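Side-chain contacts in Alp7A (Bacillus subtilis, PDB 5EC0), which probably assembles into actin-like, nucleotide-dependent filaments that segregate a plasmid to daughter cells, and binds ADP: residues 99-104 and 120-125; 266-271 and 293-298; 200-205 and 354-359. One frame throughout, in Å; residues are numbered along the deposited sequence.

Interaction 1 (99-104 and 120-125)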
loop_
_atom_site.group_PDB
_atom_site.type_symbol
_atom_site.label_atom_id
_atom_site.label_comp_id
_atom_site.label_asym_id
_atom_site.label_seq_id
_atom_site.Cartn_x
_atom_site.Cartn_y
_atom_site.Cartn_z
ATOM N N VAL A 99 -7.066 -1.266 14.096
ATOM C CA VAL A 99 -8.451 -0.803 13.972
ATOM C C VAL A 99 -8.888 -0.790 12.499
ATOM O O VAL A 99 -9.990 -1.219 12.161
ATOM C CB VAL A 99 -8.620 0.588 14.609
ATOM C CG1 VAL A 99 -9.957 1.239 14.215
ATOM C CG2 VAL A 99 -8.492 0.473 16.136
ATOM N N THR A 100 -8.017 -0.332 11.606
ATOM C CA THR A 100 -8.369 -0.354 10.191
ATOM C C THR A 100 -8.655 -1.786 9.703
ATOM O O THR A 100 -9.640 -2.023 9.004
ATOM C CB THR A 100 -7.271 0.278 9.337
ATOM O OG1 THR A 100 -6.894 1.532 9.915
ATOM C CG2 THR A 100 -7.782 0.531 7.928
ATOM N N PHE A 101 -7.816 -2.741 10.105
ATOM C CA PHE A 101 -8.018 -4.141 9.738
ATOM C C PHE A 101 -9.399 -4.659 10.172
ATOM O O PHE A 101 -10.082 -5.343 9.406
ATOM C CB PHE A 101 -6.893 -4.998 10.340
ATOM C CG PHE A 101 -7.296 -6.400 10.683
ATOM C CD1 PHE A 101 -7.413 -7.371 9.697
ATOM C CD2 PHE A 101 -7.517 -6.768 12.017
ATOM C CE1 PHE A 101 -7.765 -8.691 10.026
ATOM C CE2 PHE A 101 -7.863 -8.083 12.358
ATOM C CZ PHE A 101 -7.993 -9.040 11.367
ATOM N N LEU A 102 -9.804 -4.317 11.391
ATOM C CA LEU A 102 -11.077 -4.792 11.943
ATOM C C LEU A 102 -12.266 -4.255 11.162
ATOM O O LEU A 102 -13.198 -4.997 10.824
ATOM C CB LEU A 102 -11.213 -4.394 13.411
ATOM C CG LEU A 102 -10.285 -5.026 14.440
ATOM C CD1 LEU A 102 -10.549 -4.423 15.829
ATOM C CD2 LEU A 102 -10.450 -6.552 14.464
ATOM N N ALA A 103 -12.224 -2.956 10.888
ATOM C CA ALA A 103 -13.252 -2.280 10.101
ATOM C C ALA A 103 -13.289 -2.809 8.662
ATOM O O ALA A 103 -14.364 -3.042 8.104
ATOM C CB ALA A 103 -13.022 -0.764 10.114
ATOM N N ALA A 104 -12.111 -3.002 8.072
ATOM C CA ALA A 104 -12.012 -3.584 6.737
ATOM C C ALA A 104 -12.674 -4.960 6.686
ATOM O O ALA A 104 -13.497 -5.224 5.812
ATOM C CB ALA A 104 -10.538 -3.681 6.285
ATOM N N VAL A 120 -16.176 -14.398 11.683
ATOM C CA VAL A 120 -15.275 -14.557 10.547
ATOM C C VAL A 120 -14.022 -15.306 10.977
ATOM O O VAL A 120 -13.349 -14.895 11.930
ATOM C CB VAL A 120 -14.859 -13.189 9.933
ATOM C CG1 VAL A 120 -13.758 -13.376 8.883
ATOM C CG2 VAL A 120 -16.059 -12.495 9.330
ATOM N N THR A 121 -13.725 -16.406 10.288
ATOM C CA THR A 121 -12.437 -17.080 10.410
ATOM C C THR A 121 -11.521 -16.770 9.209
ATOM O O THR A 121 -11.943 -16.820 8.057
ATOM C CB THR A 121 -12.604 -18.618 10.540
ATOM O OG1 THR A 121 -13.520 -19.084 9.542
ATOM C CG2 THR A 121 -13.132 -18.992 11.904
ATOM N N ILE A 122 -10.267 -16.434 9.498
ATOM C CA ILE A 122 -9.258 -16.184 8.478
ATOM C C ILE A 122 -8.127 -17.214 8.622
ATOM O O ILE A 122 -7.446 -17.259 9.656
ATOM C CB ILE A 122 -8.666 -14.757 8.589
ATOM C CG1 ILE A 122 -9.757 -13.705 8.394
ATOM C CG2 ILE A 122 -7.534 -14.556 7.583
ATOM C CD1 ILE A 122 -9.369 -12.344 8.919
ATOM N N GLU A 123 -7.934 -18.047 7.602
ATOM C CA GLU A 123 -6.943 -19.125 7.691
ATOM C C GLU A 123 -5.532 -18.566 7.687
ATOM O O GLU A 123 -4.690 -18.994 8.464
ATOM C CB GLU A 123 -7.112 -20.114 6.541
ATOM C CG GLU A 123 -8.454 -20.816 6.546
ATOM C CD GLU A 123 -8.549 -21.902 5.491
ATOM O OE1 GLU A 123 -7.498 -22.447 5.096
ATOM O OE2 GLU A 123 -9.677 -22.209 5.061
ATOM N N TYR A 124 -5.300 -17.578 6.827
ATOM C CA TYR A 124 -3.967 -17.042 6.619
ATOM C C TYR A 124 -4.010 -15.528 6.404
ATOM O O TYR A 124 -4.485 -15.055 5.374
ATOM C CB TYR A 124 -3.307 -17.737 5.422
ATOM C CG TYR A 124 -1.821 -17.503 5.330
ATOM C CD1 TYR A 124 -0.962 -17.990 6.316
ATOM C CD2 TYR A 124 -1.264 -16.818 4.248
ATOM C CE1 TYR A 124 0.416 -17.795 6.240
ATOM C CE2 TYR A 124 0.120 -16.613 4.164
ATOM C CZ TYR A 124 0.950 -17.101 5.164
ATOM O OH TYR A 124 2.307 -16.908 5.085
ATOM N N PHE A 125 -3.555 -14.785 7.408
ATOM C CA PHE A 125 -3.452 -13.332 7.338
ATOM C C PHE A 125 -2.010 -12.978 7.050
ATOM O O PHE A 125 -1.089 -13.558 7.641
ATOM C CB PHE A 125 -3.912 -12.676 8.652
ATOM C CG PHE A 125 -3.737 -11.164 8.695
ATOM C CD1 PHE A 125 -2.546 -10.591 9.129
ATOM C CD2 PHE A 125 -4.784 -10.316 8.326
ATOM C CE1 PHE A 125 -2.394 -9.213 9.174
ATOM C CE2 PHE A 125 -4.635 -8.939 8.368
ATOM C CZ PHE A 125 -3.452 -8.387 8.788
#

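Interaction 2 (266-271 and 293-298). With ADP (adenosine-5'-diphosphate), chain D.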
loop_
_atom_site.group_PDB
_atom_site.type_symbol
_atom_site.label_atom_id
_atom_site.label_comp_id
_atom_site.label_asym_id
_atom_site.label_seq_id
_atom_site.Cartn_x
_atom_site.Cartn_y
_atom_site.Cartn_z
ATOM N N GLU A 266 -2.623 16.093 -5.106
ATOM C CA GLU A 266 -2.260 14.686 -5.230
ATOM C C GLU A 266 -3.316 13.879 -5.993
ATOM O O GLU A 266 -2.974 13.094 -6.866
ATOM C CB GLU A 266 -2.039 14.101 -3.837
ATOM C CG GLU A 266 -1.708 12.619 -3.779
ATOM C CD GLU A 266 -1.760 12.098 -2.354
ATOM O OE1 GLU A 266 -2.675 12.508 -1.603
ATOM O OE2 GLU A 266 -0.880 11.296 -1.980
ATOM N N LYS A 267 -4.593 14.093 -5.678
ATOM C CA LYS A 267 -5.677 13.369 -6.342
ATOM C C LYS A 267 -5.826 13.769 -7.808
ATOM O O LYS A 267 -5.986 12.913 -8.672
ATOM C CB LYS A 267 -7.006 13.587 -5.616
ATOM C CG LYS A 267 -8.182 12.882 -6.283
ATOM C CD LYS A 267 -9.463 12.996 -5.461
ATOM C CE LYS A 267 -10.620 12.250 -6.121
ATOM N NZ LYS A 267 -11.861 12.263 -5.278
ATOM N N PHE A 268 -5.796 15.069 -8.080
ATOM C CA PHE A 268 -5.808 15.570 -9.451
ATOM C C PHE A 268 -4.657 14.989 -10.297
ATOM O O PHE A 268 -4.857 14.611 -11.450
ATOM C CB PHE A 268 -5.741 17.097 -9.442
ATOM C CG PHE A 268 -5.634 17.715 -10.806
ATOM C CD1 PHE A 268 -6.755 17.848 -11.608
ATOM C CD2 PHE A 268 -4.414 18.181 -11.282
ATOM C CE1 PHE A 268 -6.667 18.429 -12.870
ATOM C CE2 PHE A 268 -4.317 18.759 -12.533
ATOM C CZ PHE A 268 -5.442 18.884 -13.332
ATOM N N ILE A 269 -3.465 14.902 -9.719
ATOM C CA ILE A 269 -2.310 14.387 -10.459
ATOM C C ILE A 269 -2.444 12.914 -10.882
ATOM O O ILE A 269 -2.326 12.611 -12.062
ATOM C CB ILE A 269 -1.016 14.565 -9.660
ATOM C CG1 ILE A 269 -0.612 16.044 -9.673
ATOM C CG2 ILE A 269 0.090 13.734 -10.260
ATOM C CD1 ILE A 269 0.636 16.367 -8.877
ATOM N N TYR A 270 -2.698 11.995 -9.958
ATOM C CA TYR A 270 -2.779 10.589 -10.380
ATOM C C TYR A 270 -4.035 10.328 -11.210
ATOM O O TYR A 270 -4.010 9.508 -12.121
ATOM C CB TYR A 270 -2.696 9.609 -9.183
ATOM C CG TYR A 270 -3.849 9.562 -8.202
ATOM C CD1 TYR A 270 -5.046 8.909 -8.514
ATOM C CD2 TYR A 270 -3.716 10.101 -6.924
ATOM C CE1 TYR A 270 -6.108 8.843 -7.585
ATOM C CE2 TYR A 270 -4.762 10.038 -5.993
ATOM C CZ TYR A 270 -5.947 9.413 -6.332
ATOM O OH TYR A 270 -6.962 9.363 -5.404
ATOM N N SER A 271 -5.112 11.052 -10.925
ATOM C CA SER A 271 -6.289 11.014 -11.786
ATOM C C SER A 271 -5.989 11.492 -13.203
ATOM O O SER A 271 -6.614 11.009 -14.140
ATOM C CB SER A 271 -7.432 11.861 -11.215
ATOM O OG SER A 271 -7.614 11.633 -9.832
ATOM N N ASP A 293 1.706 21.900 -18.155
ATOM C CA ASP A 293 3.105 22.329 -18.160
ATOM C C ASP A 293 3.669 22.452 -16.748
ATOM O O ASP A 293 4.788 22.005 -16.476
ATOM C CB ASP A 293 3.273 23.676 -18.884
ATOM C CG ASP A 293 3.177 23.557 -20.396
ATOM O OD1 ASP A 293 3.305 22.429 -20.933
ATOM O OD2 ASP A 293 2.989 24.614 -21.048
ATOM N N ILE A 294 2.893 23.064 -15.859
ATOM C CA ILE A 294 3.353 23.327 -14.506
ATOM C C ILE A 294 3.625 22.017 -13.786
ATOM O O ILE A 294 4.610 21.869 -13.056
ATOM C CB ILE A 294 2.324 24.160 -13.718
ATOM C CG1 ILE A 294 2.278 25.590 -14.274
ATOM C CG2 ILE A 294 2.641 24.151 -12.216
ATOM C CD1 ILE A 294 1.396 26.514 -13.495
ATOM N N ILE A 295 2.758 21.049 -14.030
ATOM C CA ILE A 295 2.824 19.807 -13.307
ATOM C C ILE A 295 3.922 18.867 -13.837
ATOM O O ILE A 295 4.734 18.382 -13.056
ATOM C CB ILE A 295 1.461 19.128 -13.331
ATOM C CG1 ILE A 295 0.466 19.999 -12.546
ATOM C CG2 ILE A 295 1.559 17.744 -12.740
ATOM C CD1 ILE A 295 -0.916 19.440 -12.436
ATOM N N LYS A 296 3.972 18.628 -15.147
ATOM C CA LYS A 296 4.994 17.726 -15.690
ATOM C C LYS A 296 6.390 18.258 -15.388
ATOM O O LYS A 296 7.314 17.488 -15.149
ATOM C CB LYS A 296 4.821 17.512 -17.198
ATOM C CG LYS A 296 3.480 16.910 -17.563
ATOM C CD LYS A 296 3.514 16.091 -18.839
ATOM C CE LYS A 296 2.155 15.425 -19.075
ATOM N NZ LYS A 296 2.175 14.330 -20.089
ATOM N N LYS A 297 6.527 19.578 -15.374
ATOM C CA LYS A 297 7.801 20.211 -15.055
ATOM C C LYS A 297 8.191 19.918 -13.607
ATOM O O LYS A 297 9.324 19.508 -13.336
ATOM C CB LYS A 297 7.731 21.713 -15.303
ATOM C CG LYS A 297 9.011 22.471 -14.996
ATOM C CD LYS A 297 8.907 23.910 -15.475
ATOM C CE LYS A 297 10.002 24.783 -14.891
ATOM N NZ LYS A 297 9.903 26.186 -15.394
ATOM N N SER A 298 7.251 20.106 -12.684
ATOM C CA SER A 298 7.507 19.801 -11.279
ATOM C C SER A 298 7.802 18.315 -11.041
ATOM O O SER A 298 8.662 17.960 -10.226
ATOM C CB SER A 298 6.324 20.224 -10.419
ATOM O OG SER A 298 6.636 20.064 -9.049
HETATM P PB ADP D . 2.600 5.675 0.603
HETATM O O1B ADP D . 2.025 4.378 1.160
HETATM O O2B ADP D . 3.880 6.173 1.253
HETATM O O3B ADP D . 1.616 6.804 0.403
HETATM P PA ADP D . 2.086 4.638 -2.052
HETATM O O1A ADP D . 0.736 4.246 -1.492
HETATM O O2A ADP D . 2.889 3.641 -2.869
HETATM O O3A ADP D . 3.041 5.269 -0.903
HETATM O "O5'" ADP D . 1.909 5.951 -2.943
HETATM C "C5'" ADP D . 0.856 6.882 -2.734
HETATM C "C4'" ADP D . 0.850 7.721 -3.994
HETATM O "O4'" ADP D . 0.278 6.943 -5.041
HETATM C "C3'" ADP D . 0.002 8.976 -3.914
HETATM O "O3'" ADP D . 0.818 10.114 -3.633
HETATM C "C2'" ADP D . -0.602 9.110 -5.299
HETATM O "O2'" ADP D . 0.015 10.225 -5.941
HETATM C "C1'" ADP D . -0.228 7.827 -6.032
HETATM N N9 ADP D . -1.357 7.167 -6.727
HETATM C C8 ADP D . -1.271 6.721 -7.999
HETATM N N7 ADP D . -2.432 6.153 -8.396
HETATM C C5 ADP D . -3.278 6.218 -7.356
HETATM C C6 ADP D . -4.673 5.786 -7.142
HETATM N N6 ADP D . -5.349 5.170 -8.151
HETATM N N1 ADP D . -5.219 6.022 -5.929
HETATM C C2 ADP D . -4.519 6.645 -4.953
HETATM N N3 ADP D . -3.236 7.072 -5.069
HETATM C C4 ADP D . -2.574 6.890 -6.248
#

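Interaction 3 (200-205 and 354-359)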
loop_
_atom_site.group_PDB
_atom_site.type_symbol
_atom_site.label_atom_id
_atom_site.label_comp_id
_atom_site.label_asym_id
_atom_site.label_seq_id
_atom_site.Cartn_x
_atom_site.Cartn_y
_atom_site.Cartn_z
ATOM N N ALA A 200 10.217 -11.912 -15.865
ATOM C CA ALA A 200 11.327 -11.863 -14.913
ATOM C C ALA A 200 12.665 -12.263 -15.537
ATOM O O ALA A 200 13.716 -12.107 -14.899
ATOM C CB ALA A 200 11.031 -12.755 -13.709
ATOM N N GLU A 201 12.634 -12.774 -16.770
ATOM C CA GLU A 201 13.845 -13.298 -17.411
ATOM C C GLU A 201 14.835 -12.202 -17.745
ATOM O O GLU A 201 16.033 -12.462 -17.853
ATOM C CB GLU A 201 13.515 -14.082 -18.690
ATOM C CG GLU A 201 12.714 -15.364 -18.452
ATOM C CD GLU A 201 13.504 -16.425 -17.693
ATOM O OE1 GLU A 201 14.687 -16.656 -18.036
ATOM O OE2 GLU A 201 12.936 -17.025 -16.754
ATOM N N GLN A 202 14.339 -10.976 -17.912
ATOM C CA GLN A 202 15.211 -9.855 -18.247
ATOM C C GLN A 202 16.103 -9.504 -17.053
ATOM O O GLN A 202 17.099 -8.790 -17.212
ATOM C CB GLN A 202 14.395 -8.634 -18.685
ATOM C CG GLN A 202 13.477 -8.055 -17.582
ATOM C CD GLN A 202 12.536 -6.986 -18.133
ATOM O OE1 GLN A 202 12.986 -5.968 -18.660
ATOM N NE2 GLN A 202 11.228 -7.227 -18.039
ATOM N N PHE A 203 15.743 -10.008 -15.868
ATOM C CA PHE A 203 16.527 -9.759 -14.653
ATOM C C PHE A 203 17.350 -10.990 -14.230
ATOM O O PHE A 203 17.970 -10.998 -13.167
ATOM C CB PHE A 203 15.608 -9.315 -13.497
ATOM C CG PHE A 203 14.689 -8.175 -13.863
ATOM C CD1 PHE A 203 15.202 -6.908 -14.127
ATOM C CD2 PHE A 203 13.308 -8.372 -13.957
ATOM C CE1 PHE A 203 14.361 -5.844 -14.486
ATOM C CE2 PHE A 203 12.457 -7.316 -14.291
ATOM C CZ PHE A 203 12.987 -6.050 -14.558
ATOM N N LYS A 204 17.346 -12.024 -15.064
ATOM C CA LYS A 204 18.088 -13.256 -14.780
ATOM C C LYS A 204 19.580 -13.011 -14.539
ATOM O O LYS A 204 20.180 -13.635 -13.670
ATOM C CB LYS A 204 17.907 -14.252 -15.934
ATOM C CG LYS A 204 18.670 -15.561 -15.783
ATOM C CD LYS A 204 18.211 -16.607 -16.803
ATOM C CE LYS A 204 17.133 -17.522 -16.217
ATOM N NZ LYS A 204 16.715 -18.610 -17.151
ATOM N N ASN A 205 20.172 -12.097 -15.302
ATOM C CA ASN A 205 21.607 -11.855 -15.203
ATOM C C ASN A 205 22.000 -10.462 -14.735
ATOM O O ASN A 205 23.086 -10.003 -15.038
ATOM C CB ASN A 205 22.276 -12.102 -16.559
ATOM C CG ASN A 205 22.013 -13.483 -17.089
ATOM O OD1 ASN A 205 22.189 -14.477 -16.383
ATOM N ND2 ASN A 205 21.563 -13.556 -18.333
ATOM N N ASN A 354 17.229 -0.831 -19.031
ATOM C CA ASN A 354 17.709 -0.859 -17.642
ATOM C C ASN A 354 16.871 -0.080 -16.636
ATOM O O ASN A 354 17.078 -0.221 -15.432
ATOM C CB ASN A 354 19.147 -0.342 -17.563
ATOM C CG ASN A 354 20.133 -1.251 -18.269
ATOM O OD1 ASN A 354 19.746 -2.241 -18.892
ATOM N ND2 ASN A 354 21.413 -0.911 -18.180
ATOM N N HIS A 355 15.948 0.762 -17.101
ATOM C CA HIS A 355 15.124 1.498 -16.157
ATOM C C HIS A 355 13.657 1.198 -16.426
ATOM O O HIS A 355 13.028 1.809 -17.288
ATOM C CB HIS A 355 15.453 2.996 -16.217
ATOM C CG HIS A 355 16.851 3.316 -15.760
ATOM N ND1 HIS A 355 17.153 3.648 -14.454
ATOM C CD2 HIS A 355 18.028 3.332 -16.434
ATOM C CE1 HIS A 355 18.457 3.866 -14.347
ATOM N NE2 HIS A 355 19.007 3.681 -15.534
ATOM N N ILE A 356 13.145 0.217 -15.678
ATOM C CA ILE A 356 11.817 -0.360 -15.881
ATOM C C ILE A 356 10.817 0.085 -14.805
ATOM O O ILE A 356 11.077 -0.022 -13.607
ATOM C CB ILE A 356 11.862 -1.920 -15.882
ATOM C CG1 ILE A 356 13.043 -2.458 -16.709
ATOM C CG2 ILE A 356 10.532 -2.498 -16.339
ATOM C CD1 ILE A 356 12.961 -2.158 -18.197
ATOM N N VAL A 357 9.680 0.610 -15.239
ATOM C CA VAL A 357 8.601 0.918 -14.320
ATOM C C VAL A 357 7.692 -0.301 -14.321
ATOM O O VAL A 357 7.258 -0.745 -15.385
ATOM C CB VAL A 357 7.822 2.196 -14.725
ATOM C CG1 VAL A 357 6.677 2.483 -13.720
ATOM C CG2 VAL A 357 8.775 3.397 -14.843
ATOM N N ALA A 358 7.451 -0.871 -13.144
ATOM C CA ALA A 358 6.535 -2.013 -13.022
ATOM C C ALA A 358 5.112 -1.651 -13.436
ATOM O O ALA A 358 4.622 -0.566 -13.117
ATOM C CB ALA A 358 6.523 -2.537 -11.600
ATOM N N GLU A 359 4.462 -2.555 -14.163
ATOM C CA GLU A 359 3.016 -2.508 -14.306
ATOM C C GLU A 359 2.449 -2.901 -12.947
ATOM O O GLU A 359 3.069 -3.690 -12.236
ATOM C CB GLU A 359 2.541 -3.442 -15.415
ATOM C CG GLU A 359 2.317 -2.740 -16.750
ATOM C CD GLU A 359 2.917 -3.499 -17.922
ATOM O OE1 GLU A 359 3.756 -4.398 -17.683
ATOM O OE2 GLU A 359 2.554 -3.195 -19.081
#

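Interaction 1 (99-104 and 120-125)
Phe-101 and Phe-125 both carry their rings out with CG roughly opposite the backbone N, closely so in Phe-125 (chi1 176°) and some 30° off in Phe-101 (chi1 149°). The first torsion sends the Phe-125 ring toward helix 95-112; the second, well short of a fully staggered value, leans the Phe-101 ring out from the helix to meet it. Ile-122 joins through CD1, from the other side of the corner at Glu-123 in the interrupted strand 119-129. The CD2-CE2 side of Phe-125 approaches CD1 and CE1 of Phe-101, with Phe-125 CE2 3.5 Å from Phe-101 CD1 and Phe-125 CD2 3.8 Å from Phe-101 CE1. Their planes are turned 77° from each other with centroids 5.1 Å apart, yet the approach is oblique, neither a stack nor an edge-to-face pair. Ile-122 CD1 comes in at the rim of the Phe-101 ring, close to its plane, at 4.1 Å from Phe-101 CE1, so the aromatic side chain has two neighbours from 120-125. A third ring completes the cluster: Phe-151 stacks on Phe-125 and meets Phe-101 edge-to-face. Strand 2-10 adds Met-6, against both Phe-101 and Ile-122, and Val-8, against Phe-125, so that the helix is packed onto one face of the mixed sheet to which strands 119-129 and 2-10 both belong. Despite the corner between them, Ile-122 and Phe-125 both point at the helix. All three side chains are buried, and no hydrogen bond or charge pair crosses between the segments. The contact therefore rests on van der Waals and aromatic packing, in which shape, more than directed bonding, sets how helix and sheet lie together.

Interaction 2 (266-271 and 293-298)
Ile-295 meets Phe-268 and Ile-269 in a helix-to-helix packing beside the nucleotide site of this actin-like fold. Its CD1 sits at the edge of the Phe-268 ring, in the ring plane, 3.5 Å from CE2. Its other branch, CG2, touches Ile-269 CG1 at 4.1 Å. With CG1 anti to the carbonyl carbon (chi1 -66°) and CG2 anti to the backbone N, the two branches of Ile-295 are divided between these partners. Around this apolar pairing, Met-278 touches both Phe-268 and Ile-295, while Leu-247 of helix 243-254 and Val-333 pack on Ile-269. Helix 262-272 thus turns one side to helix 292-313 and another to ADP. On the ADP side the Tyr-270 ring lies over the adenine, whose C4 is 3.4 Å above the ring plane and offset toward its rim; Lys-267 O sits over the centre of the opposite face. An alanine in place of Tyr-270 would leave that face of the adenine without its aromatic cover and is likely to let the base shift in the pocket. One turn earlier, Glu-266 runs extended to the ribose, where ADP O3' donates a 2.6 Å hydrogen bond to Glu-266 OE2.

Interaction 3 (200-205 and 354-359)
Ile-356 is the residue of 354-359 that receives both Gln-202 and Phe-203, and the residues before and after it turn to other parts of the fold. Asn-354, at the end of helix 348-354, already pairs through its backbone with Tyr-324. His-355 is the first residue to leave helical geometry; its side chain goes to Thr-342 of helix 335-346, and its ND1 is hydrogen-bonded to Tyr-326 OH. Ile-356 comes next and points toward 200-205. With CG1 beside the backbone N and CD1 bent round at chi2 -65°, one branch of the side chain meets both partners. Phe-203 presents its ring edge, with CZ 4.2 Å from Ile-356 CG1 and that carbon near the ring plane. Gln-202 brings OE1 to 3.8 Å from Ile-356 CD1 and 4.0 Å from Ile-356 CG1, an amide oxygen set against methyl and methylene groups in a van der Waals contact, not a hydrogen bond. The other end of that amide is engaged, since Gln-202 NE2 is hydrogen-bonded to Tyr-199 O. Gln-202 CG in turn lies 3.4 Å above the centre of the Phe-203 ring, so the two side chains are layered on each other before they reach the isoleucine. Leu-325, on strand 322-327, touches both Phe-203 and Ile-356 and links the two sides. Val-357 turns back to Glu-335 and Ile-338 of helix 335-346, and Ala-358 to Phe-327. This alternation suits a strand with a helix over one face and a loop packed on the other: 355-357 is the outermost strand, parallel to 322-327, of the five-stranded mixed sheet characteristic of the actin-like ATPase fold.

In the fold
In interactions 1 and 2 all the side chains that touch across the contact are buried, whereas interaction 3 is only partly buried, with Gln-202 and Ile-356 partly exposed. No hydrogen bond crosses any of the three. Interaction 1 is rich in aromatic groups and ties a helix to the mixed sheet that holds strands 2-10 and 119-129; it lies on the other side of the chain's centre from the remaining two, its own centre about 35 Å from that of interaction 2. Interaction 2 joins two helices by aliphatic and aromatic side chains and alone includes residues that hold ADP. Interaction 3 sets a loop, with an amide in the packing, on the edge strand of the five-stranded sheet, and its segments bracket interaction 2 along the chain.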